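Local coordinates for putative lipoprotein (PDB 4EXR) that is of unknown function but is a putative lipoprotein built from two PepSY-type (peptidase propeptide and YPEB) domains, at residues L108-N111 with D112-T115. Residues are numbered along the deposited sequence; the frame is centred on the assembly and turned at random.
Sequences LDLN and DIMT
Leu110 and Ile113 meet across an open beta turn, Leu110 to Ile113, close to type II, in the loop that joins strand 86-93 to helix 116-126. Their side chains lie alongside each other and point the same way. The methyl CD2 of Leu110 is 4.1 Å from CD1 of Ile113, a loose apolar contact. Ile113 also packs on the backbone of the turn and of the residue before it. Its branch methyl CG2 lies 3.6 Å from Asp109 O, and its CG1 is 3.8 Å from Leu110 O. CG1 sits between the backbone N and the carbonyl carbon (chi1 61°), and this directs the ethyl arm back over the Leu110 carbonyl.

The two CA atoms at the ends of the turn, those of Leu110 and Ile113, are 6.0 Å apart. Asp112 has the left-handed backbone conformation, with positive phi (57°). No hydrogen bond closes the turn: Leu110 O and Ile113 N are 4.2 Å apart.

Leu110 extends onto Ile38 of helix 34-44, Ile50 of strand 49-58 and Leu136 of strand 130-139, while Ile113 touches Tyr34. The turn therefore packs against elements from both halves of the chain. Past it, Thr115 is the N-cap of helix 116-126, and its side chain caps a backbone N.

Just before the turn, the Asp109 carboxylate has two partners. Its OD2 forms a salt bridge with Lys163, while OD1 accepts a weak bond, 3.3 Å long with an angle of 158° at the hydrogen, from the backbone N of Asn111.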
loop_
_atom_site.group_PDB
_atom_site.type_symbol
_atom_site.label_atom_id
_atom_site.label_comp_id
_atom_site.label_asym_id
_atom_site.label_seq_id
_atom_site.Cartn_x
_atom_site.Cartn_y
_atom_site.Cartn_z
ATOM N N LEU A 108 -2.521 16.465 13.054
ATOM C CA LEU A 108 -1.436 17.288 13.549
ATOM C C LEU A 108 -1.792 18.764 13.497
ATOM O O LEU A 108 -2.505 19.209 12.599
ATOM C CB LEU A 108 -0.186 17.043 12.686
ATOM C CG LEU A 108 0.290 15.597 12.593
ATOM C CD1 LEU A 108 1.629 15.500 11.781
ATOM C CD2 LEU A 108 0.435 15.017 13.994
ATOM N N ASP A 109 -1.292 19.532 14.455
ATOM C CA ASP A 109 -1.385 20.985 14.359
ATOM C C ASP A 109 -0.092 21.494 13.705
ATOM O O ASP A 109 0.961 21.554 14.345
ATOM C CB ASP A 109 -1.590 21.608 15.738
ATOM C CG ASP A 109 -1.655 23.120 15.691
ATOM O OD1 ASP A 109 -1.629 23.702 14.576
ATOM O OD2 ASP A 109 -1.756 23.728 16.783
ATOM N N LEU A 110 -0.180 21.846 12.424
ATOM C CA LEU A 110 1.027 22.165 11.641
ATOM C C LEU A 110 1.197 23.651 11.390
ATOM O O LEU A 110 2.091 24.059 10.658
ATOM C CB LEU A 110 1.009 21.424 10.303
ATOM C CG LEU A 110 1.036 19.903 10.405
ATOM C CD1 LEU A 110 0.865 19.266 9.036
ATOM C CD2 LEU A 110 2.319 19.426 11.075
ATOM N N ASN A 111 0.335 24.457 11.998
ATOM C CA ASN A 111 0.389 25.903 11.825
ATOM C C ASN A 111 1.376 26.553 12.773
ATOM O O ASN A 111 1.388 26.255 13.966
ATOM C CB ASN A 111 -1.002 26.525 12.022
ATOM C CG ASN A 111 -2.004 26.041 10.994
ATOM O OD1 ASN A 111 -3.038 25.465 11.340
ATOM N ND2 ASN A 111 -1.695 26.259 9.717
ATOM N N ASP A 112 2.206 27.439 12.228
ATOM C CA ASP A 112 3.186 28.201 13.007
ATOM C C ASP A 112 4.167 27.339 13.798
ATOM O O ASP A 112 4.507 27.656 14.935
ATOM C CB ASP A 112 2.486 29.197 13.936
ATOM C CG ASP A 112 1.698 30.242 13.171
ATOM O OD1 ASP A 112 2.141 30.630 12.068
ATOM O OD2 ASP A 112 0.633 30.672 13.669
ATOM N N ILE A 113 4.634 26.248 13.205
ATOM C CA ILE A 113 5.572 25.410 13.929
ATOM C C ILE A 113 6.993 25.749 13.496
ATOM O O ILE A 113 7.213 26.366 12.450
ATOM C CB ILE A 113 5.311 23.915 13.716
ATOM C CG1 ILE A 113 5.461 23.539 12.241
ATOM C CG2 ILE A 113 3.919 23.518 14.262
ATOM C CD1 ILE A 113 5.360 22.039 12.007
HETATM N N MSE A 114 7.956 25.355 14.310
HETATM C CA MSE A 114 9.349 25.554 13.950
HETATM C C MSE A 114 9.744 24.555 12.862
HETATM O O MSE A 114 8.997 23.624 12.564
HETATM C CB MSE A 114 10.233 25.376 15.176
HETATM C CG MSE A 114 10.340 23.940 15.648
HETATM SE SE MSE A 114 11.521 23.847 17.204
HETATM C CE MSE A 114 10.644 25.238 18.252
ATOM N N THR A 115 10.919 24.752 12.267
ATOM C CA THR A 115 11.391 23.882 11.196
ATOM C C THR A 115 11.987 22.612 11.779
ATOM O O THR A 115 12.343 22.573 12.952
ATOM C CB THR A 115 12.476 24.576 10.347
ATOM O OG1 THR A 115 13.612 24.829 11.174
ATOM C CG2 THR A 115 11.954 25.889 9.780
#